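Local coordinates for protein IscA (Thermosynechococcus elongatus, PDB 1X0G) that binds a [2Fe-2S] cluster and, as an asymmetric homodimer that pairs into a tetramer, serves as a scaffold for iron-sulfur cluster biosynthesis, at the interface of chains A and B and the interface of chains C and A. Residues are numbered along the deposited sequence; one frame, centred on the assembly and turned at random. Chains: chain A/B/C, IscA.

Contact 1: the interface of chains A and B. Residues chain A 27-30; chain B 45, 47, 50, 63-65.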
loop_
_atom_site.group_PDB
_atom_site.type_symbol
_atom_site.label_atom_id
_atom_site.label_comp_id
_atom_site.label_asym_id
_atom_site.label_seq_id
_atom_site.Cartn_x
_atom_site.Cartn_y
_atom_site.Cartn_z
ATOM N N ILE A 27 12.896 -15.097 18.754
ATOM C CA ILE A 27 11.958 -14.002 18.822
ATOM C C ILE A 27 11.617 -13.485 17.431
ATOM O O ILE A 27 12.451 -13.382 16.547
ATOM C CB ILE A 27 12.649 -12.940 19.574
ATOM C CG1 ILE A 27 12.738 -13.412 21.000
ATOM C CG2 ILE A 27 12.005 -11.530 19.374
ATOM C CD1 ILE A 27 13.950 -12.868 21.632
ATOM N N LEU A 28 10.366 -13.145 17.236
ATOM C CA LEU A 28 9.962 -12.529 16.035
ATOM C C LEU A 28 10.298 -11.083 16.186
ATOM O O LEU A 28 9.777 -10.453 17.059
ATOM C CB LEU A 28 8.483 -12.656 15.914
ATOM C CG LEU A 28 8.026 -11.981 14.656
ATOM C CD1 LEU A 28 8.745 -12.514 13.400
ATOM C CD2 LEU A 28 6.547 -12.266 14.619
ATOM N N ARG A 29 11.201 -10.577 15.354
ATOM C CA ARG A 29 11.559 -9.154 15.334
ATOM C C ARG A 29 11.051 -8.455 14.066
ATOM O O ARG A 29 11.263 -8.865 12.934
ATOM C CB ARG A 29 13.044 -8.976 15.510
ATOM C CG ARG A 29 13.481 -7.574 15.676
ATOM C CD ARG A 29 14.911 -7.544 16.168
ATOM N NE ARG A 29 15.339 -6.226 16.580
ATOM C CZ ARG A 29 15.507 -5.188 15.744
ATOM N NH1 ARG A 29 15.304 -5.328 14.426
ATOM N NH2 ARG A 29 15.900 -4.000 16.220
ATOM N N ILE A 30 10.273 -7.410 14.281
ATOM C CA ILE A 30 9.670 -6.692 13.187
ATOM C C ILE A 30 10.338 -5.370 13.234
ATOM O O ILE A 30 10.526 -4.813 14.295
ATOM C CB ILE A 30 8.190 -6.612 13.376
ATOM C CG1 ILE A 30 7.731 -8.027 13.742
ATOM C CG2 ILE A 30 7.541 -6.170 12.094
ATOM C CD1 ILE A 30 6.209 -8.241 13.797
ATOM N N ALA B 45 12.183 -11.208 11.123
ATOM C CA ALA B 45 13.357 -12.051 11.325
ATOM C C ALA B 45 13.037 -12.846 12.570
ATOM O O ALA B 45 12.189 -12.404 13.322
ATOM C CB ALA B 45 14.580 -11.217 11.584
ATOM N N VAL B 47 15.213 -14.147 15.867
ATOM C CA VAL B 47 16.509 -13.732 16.363
ATOM C C VAL B 47 16.657 -14.240 17.768
ATOM O O VAL B 47 15.695 -14.698 18.353
ATOM C CB VAL B 47 16.701 -12.184 16.319
ATOM C CG1 VAL B 47 16.520 -11.671 14.897
ATOM C CG2 VAL B 47 15.789 -11.445 17.286
ATOM N N PRO B 50 16.321 -9.767 21.281
ATOM C CA PRO B 50 15.970 -8.421 20.783
ATOM C C PRO B 50 17.112 -7.444 20.990
ATOM O O PRO B 50 18.038 -7.764 21.757
ATOM C CB PRO B 50 14.884 -7.992 21.752
ATOM C CG PRO B 50 15.280 -8.677 22.979
ATOM C CD PRO B 50 15.565 -10.035 22.502
ATOM N N THR B 63 7.126 -14.422 21.501
ATOM C CA THR B 63 7.765 -13.139 21.716
ATOM C C THR B 63 7.984 -12.344 20.378
ATOM O O THR B 63 8.444 -12.868 19.361
ATOM C CB THR B 63 9.079 -13.291 22.467
ATOM O OG1 THR B 63 8.869 -14.066 23.660
ATOM C CG2 THR B 63 9.610 -11.915 22.868
ATOM N N ILE B 64 7.642 -11.066 20.410
ATOM C CA ILE B 64 7.744 -10.166 19.259
ATOM C C ILE B 64 8.561 -8.933 19.671
ATOM O O ILE B 64 8.150 -8.180 20.595
ATOM C CB ILE B 64 6.335 -9.700 18.892
ATOM C CG1 ILE B 64 5.479 -10.941 18.578
ATOM C CG2 ILE B 64 6.354 -8.574 17.844
ATOM C CD1 ILE B 64 4.107 -10.619 18.195
ATOM N N ALA B 65 9.740 -8.744 19.092
ATOM C CA ALA B 65 10.422 -7.537 19.450
ATOM C C ALA B 65 10.146 -6.531 18.324
ATOM O O ALA B 65 10.143 -6.876 17.157
ATOM C CB ALA B 65 11.874 -7.768 19.696
#
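The start of chain A's long strand 27-46 slots between two strands of chain B, the far end of long strand 28-47 and strand 62-66. A:Ile27 and A:Arg29 pair antiparallel with B:Val47 and B:Ala45, whereas A:Leu28 and A:Arg29 run parallel to B:Ile64 and B:Ala65. On the antiparallel side A:Ile27 N reaches B:Val47 O at 2.9 Å, and B:Val47 N returns a bond to A:Ile27 O. A:Arg29 and B:Ala45 exchange a similar pair. On the parallel side A:Leu28 N meets B:Thr63 O, and A:Leu28 O takes B:Ala65 N at 2.7 Å. A:Ile30 N then bonds to B:Ala65 O at 2.9 Å.

A:Ile27 carries much of the apolar packing. With CG1 anti to its carbonyl carbon (chi1 -71°), the longer branch passes B:Thr63 CG2 and ends with CD1 3.4 Å from ring carbon CD of B:Pro50, the two side chains crossing at about a right angle. Its other branch, CG2, lies 3.8 Å from B:Ala65 CB. Farther along, A:Ile30 CD1 touches B:Ile64 CG2 at an oblique crossing, 4.1 Å apart.

Backbone pairing on both edges thus builds a strand of one subunit into the sheet of the other, consistent with the domain swapping of this protein; repeated with the chains exchanged, it ties the homodimer together.

Contact 2: the interface of chains A and B. Residues chain A 1-5, 8; chain B 59, 77-79.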
loop_
_atom_site.group_PDB
_atom_site.type_symbol
_atom_site.label_atom_id
_atom_site.label_comp_id
_atom_site.label_asym_id
_atom_site.label_seq_id
_atom_site.Cartn_x
_atom_site.Cartn_y
_atom_site.Cartn_z
ATOM N N MET A 1 -1.468 -4.089 19.819
ATOM C CA MET A 1 -0.104 -3.992 19.256
ATOM C C MET A 1 -0.138 -4.905 18.036
ATOM O O MET A 1 -1.133 -4.901 17.329
ATOM C CB MET A 1 0.971 -4.366 20.303
ATOM C CG MET A 1 2.466 -4.069 19.857
ATOM S SD MET A 1 3.061 -2.727 18.618
ATOM C CE MET A 1 2.805 -1.203 19.572
ATOM N N VAL A 2 0.895 -5.683 17.769
ATOM C CA VAL A 2 0.808 -6.637 16.673
ATOM C C VAL A 2 0.023 -7.919 16.965
ATOM O O VAL A 2 0.238 -8.551 17.963
ATOM C CB VAL A 2 2.184 -7.092 16.195
ATOM C CG1 VAL A 2 2.079 -7.543 14.732
ATOM C CG2 VAL A 2 3.145 -5.964 16.227
ATOM N N GLU A 3 -0.852 -8.327 16.062
ATOM C CA GLU A 3 -1.405 -9.670 16.150
ATOM C C GLU A 3 -0.863 -10.654 15.094
ATOM O O GLU A 3 -0.545 -10.287 13.978
ATOM C CB GLU A 3 -2.877 -9.580 16.066
ATOM C CG GLU A 3 -3.274 -8.143 15.852
ATOM C CD GLU A 3 -4.806 -7.951 15.751
ATOM O OE1 GLU A 3 -5.521 -8.495 16.616
ATOM O OE2 GLU A 3 -5.297 -7.260 14.813
ATOM N N LEU A 4 -0.711 -11.911 15.492
ATOM C CA LEU A 4 -0.299 -12.962 14.579
ATOM C C LEU A 4 -1.357 -13.990 14.635
ATOM O O LEU A 4 -1.558 -14.522 15.665
ATOM C CB LEU A 4 0.976 -13.588 15.067
ATOM C CG LEU A 4 2.073 -12.564 15.237
ATOM C CD1 LEU A 4 3.060 -13.109 16.209
ATOM C CD2 LEU A 4 2.747 -12.298 13.892
ATOM N N THR A 5 -2.078 -14.221 13.561
ATOM C CA THR A 5 -3.142 -15.216 13.524
ATOM C C THR A 5 -2.499 -16.558 13.724
ATOM O O THR A 5 -1.270 -16.686 13.677
ATOM C CB THR A 5 -3.614 -15.290 12.173
ATOM O OG1 THR A 5 -2.482 -15.682 11.353
ATOM C CG2 THR A 5 -4.136 -13.910 11.722
ATOM N N ALA A 8 -0.277 -17.822 11.075
ATOM C CA ALA A 8 1.012 -17.136 10.937
ATOM C C ALA A 8 1.984 -17.774 11.930
ATOM O O ALA A 8 3.154 -18.001 11.657
ATOM C CB ALA A 8 0.850 -15.696 11.139
ATOM N N SER B 59 2.042 -12.215 20.986
ATOM C CA SER B 59 0.853 -12.746 20.388
ATOM C C SER B 59 0.931 -14.229 20.508
ATOM O O SER B 59 1.842 -14.889 19.986
ATOM C CB SER B 59 0.678 -12.315 18.943
ATOM O OG SER B 59 -0.702 -12.410 18.647
ATOM N N LEU B 77 -0.917 -3.670 13.666
ATOM C CA LEU B 77 -0.531 -4.568 12.616
ATOM C C LEU B 77 -1.021 -5.945 12.965
ATOM O O LEU B 77 -0.847 -6.426 14.081
ATOM C CB LEU B 77 0.963 -4.585 12.485
ATOM C CG LEU B 77 1.534 -5.686 11.633
ATOM C CD1 LEU B 77 0.992 -5.558 10.267
ATOM C CD2 LEU B 77 3.059 -5.660 11.630
ATOM N N ARG B 78 -1.686 -6.566 12.000
ATOM C CA ARG B 78 -2.175 -7.945 12.137
ATOM C C ARG B 78 -1.381 -8.736 11.086
ATOM O O ARG B 78 -1.321 -8.317 9.942
ATOM C CB ARG B 78 -3.705 -8.019 11.873
ATOM C CG ARG B 78 -4.279 -9.462 11.442
ATOM C CD ARG B 78 -5.704 -9.469 10.750
ATOM N NE ARG B 78 -6.649 -8.637 11.503
ATOM C CZ ARG B 78 -7.420 -7.658 11.011
ATOM N NH1 ARG B 78 -7.402 -7.366 9.713
ATOM N NH2 ARG B 78 -8.253 -6.989 11.823
ATOM N N VAL B 79 -0.766 -9.851 11.441
ATOM C CA VAL B 79 -0.066 -10.645 10.464
ATOM C C VAL B 79 -0.757 -12.008 10.230
ATOM O O VAL B 79 -0.828 -12.917 11.112
ATOM C CB VAL B 79 1.346 -10.833 10.891
ATOM C CG1 VAL B 79 2.081 -11.705 9.902
ATOM C CG2 VAL B 79 2.051 -9.448 11.173
#
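In this HesB/IscA-family dimer, the short N-terminal strand 3-4 of chain A joins the sheet of chain B by running parallel to the start of strand 78-84. A:Glu3 N bonds to B:Leu77 O, and A:Glu3 O accepts B:Val79 N at 2.6 Å. One residue on, the hydroxyl OG of B:Ser59, at the end of strand 55-59, accepts A:Leu4 N at 3.2 Å from the other side of the strand.

B:Val79 O is gripped twice by A:Thr5: the backbone N lies 3.0 Å away, tilted 27° from the carbonyl plane, while the hydroxyl OG1 comes in on a lone pair at 3.2 Å. OG1 sits between the backbone N and the carbonyl carbon (chi1 60°), and it also accepts A:Ala8 N, linking the strand pairing to the first turn of helix 6-16.

On one face A:Leu4 lies side by side with B:Val79, CD2 3.6 Å from CB, while its CD1 branch rests on B:Ser59 CB. A:Val2 CG1 packs alongside B:Leu77 CG at 3.7 Å. The opposite face is charged: A:Glu3 crosses B:Arg78 obliquely, and carboxylate OE2 makes a long salt bridge of 3.8 Å to guanidinium NE, the two planes turned 46° apart.

Contact 3: the interface of chains C and A. Residues chain C 36; chain A 39-42, 92.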
loop_
_atom_site.group_PDB
_atom_site.type_symbol
_atom_site.label_atom_id
_atom_site.label_comp_id
_atom_site.label_asym_id
_atom_site.label_seq_id
_atom_site.Cartn_x
_atom_site.Cartn_y
_atom_site.Cartn_z
ATOM N N GLU C 36 -0.947 10.195 -3.013
ATOM C CA GLU C 36 -1.352 9.978 -4.390
ATOM C C GLU C 36 -0.337 10.463 -5.415
ATOM O O GLU C 36 0.195 9.677 -6.221
ATOM C CB GLU C 36 -2.684 10.585 -4.631
ATOM C CG GLU C 36 -3.562 10.052 -3.647
ATOM C CD GLU C 36 -4.281 8.751 -4.133
ATOM O OE1 GLU C 36 -4.994 8.816 -5.175
ATOM O OE2 GLU C 36 -4.175 7.683 -3.465
ATOM N N ASP A 39 -1.060 0.395 -5.519
ATOM C CA ASP A 39 -1.985 1.188 -4.772
ATOM C C ASP A 39 -3.057 1.484 -5.768
ATOM O O ASP A 39 -2.784 1.530 -6.948
ATOM C CB ASP A 39 -1.306 2.513 -4.488
ATOM C CG ASP A 39 -2.138 3.421 -3.622
ATOM O OD1 ASP A 39 -2.020 4.666 -3.658
ATOM O OD2 ASP A 39 -2.927 2.898 -2.840
ATOM N N TRP A 40 -4.269 1.719 -5.333
ATOM C CA TRP A 40 -5.279 2.191 -6.246
ATOM C C TRP A 40 -5.471 3.665 -6.109
ATOM O O TRP A 40 -5.649 4.131 -5.017
ATOM C CB TRP A 40 -6.522 1.495 -5.933
ATOM C CG TRP A 40 -6.293 0.032 -6.218
ATOM C CD1 TRP A 40 -6.003 -0.919 -5.321
ATOM C CD2 TRP A 40 -6.254 -0.605 -7.521
ATOM N NE1 TRP A 40 -5.850 -2.114 -5.955
ATOM C CE2 TRP A 40 -6.002 -1.964 -7.298
ATOM C CE3 TRP A 40 -6.451 -0.153 -8.842
ATOM C CZ2 TRP A 40 -5.914 -2.900 -8.331
ATOM C CZ3 TRP A 40 -6.394 -1.058 -9.852
ATOM C CH2 TRP A 40 -6.081 -2.430 -9.601
ATOM N N ARG A 41 -5.415 4.425 -7.184
ATOM C CA ARG A 41 -5.580 5.856 -7.047
ATOM C C ARG A 41 -7.091 6.091 -7.257
ATOM O O ARG A 41 -7.724 5.366 -8.041
ATOM C CB ARG A 41 -4.682 6.460 -8.087
ATOM C CG ARG A 41 -4.780 7.881 -8.383
ATOM C CD ARG A 41 -3.949 8.273 -9.621
ATOM N NE ARG A 41 -3.445 9.623 -9.347
ATOM C CZ ARG A 41 -2.227 9.941 -8.847
ATOM N NH1 ARG A 41 -1.336 8.974 -8.574
ATOM N NH2 ARG A 41 -1.879 11.253 -8.650
ATOM N N TYR A 42 -7.689 7.045 -6.533
ATOM C CA TYR A 42 -9.138 7.335 -6.642
ATOM C C TYR A 42 -9.361 8.473 -7.579
ATOM O O TYR A 42 -8.734 9.555 -7.411
ATOM C CB TYR A 42 -9.686 7.691 -5.297
ATOM C CG TYR A 42 -9.279 6.633 -4.264
ATOM C CD1 TYR A 42 -8.249 6.856 -3.377
ATOM C CD2 TYR A 42 -9.883 5.383 -4.248
ATOM C CE1 TYR A 42 -7.865 5.873 -2.483
ATOM C CE2 TYR A 42 -9.518 4.420 -3.379
ATOM C CZ TYR A 42 -8.509 4.658 -2.471
ATOM O OH TYR A 42 -8.116 3.629 -1.559
ATOM N N PHE A 92 -7.495 9.833 1.984
ATOM C CA PHE A 92 -8.213 8.712 1.564
ATOM C C PHE A 92 -7.931 7.641 2.605
ATOM O O PHE A 92 -6.739 7.344 2.833
ATOM C CB PHE A 92 -7.753 8.318 0.172
ATOM C CG PHE A 92 -8.123 9.355 -0.872
ATOM C CD1 PHE A 92 -7.249 10.309 -1.254
ATOM C CD2 PHE A 92 -9.402 9.415 -1.397
ATOM C CE1 PHE A 92 -7.603 11.260 -2.186
ATOM C CE2 PHE A 92 -9.784 10.380 -2.311
ATOM C CZ PHE A 92 -8.883 11.307 -2.690
#
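Guanidinium nitrogen NH1 of A:Arg41 donates to the backbone carbonyl oxygen O of C:Glu36 at 2.9 Å. The bond is bent, 131° at the hydrogen, and the donor stands above the carbonyl plane, 62° out of it, so NH1 meets the face of the carbonyl group and not a lone pair. A:Arg41 lies on strand 27-46 of chain A, and C:Glu36 on a loop of chain C.

The two side chains slide past each other in opposite directions. In A:Arg41, CG stands anti to the backbone N (chi1 169°), which sets it 3.3 Å from carboxylate OE1 of C:Glu36, while the arginine tip reaches the glutamate backbone. C:Glu36 CB lies over the rim of one guanidinium face, 4.1 Å above its plane. OE1 also receives a weak bond from A:Tyr42 N at 3.5 Å. The other oxygen, OE2, is 3.7 Å from carboxylate OD1 of A:Asp39, an approach of like groups that nearby A:Arg41 may ease, since its NE is 4.5 Å from OE1. An alanine in place of A:Arg41 would probably leave the C:Glu36 carbonyl without this donor and remove the guanidinium charge near its carboxylate.

C:Glu36 belongs to a sodium site and precedes the cluster-binding cysteine C:Cys37; the contact sets this loop against the long strand of chain A and may help join dimers into the tetramer.

Contact 1 and contact 2 belong to the same two-fold interface of chains A and B, with C-alpha centres about 12 Å apart. The C-alpha centre of contact 3, where chain C meets chain A, lies about 32 Å from that of contact 1 and about 26 Å from that of contact 2. The long strand 27-46 of chain A connects contacts 1 and 3: its first residues are inserted into chain B, and residues farther along it receive chain C. One strand thus serves both the A/B dimer and the tetramer. Contact 2 adds the N terminus to the dimer, whereas contact 3 is the part of the C/A interface built around C:Glu36.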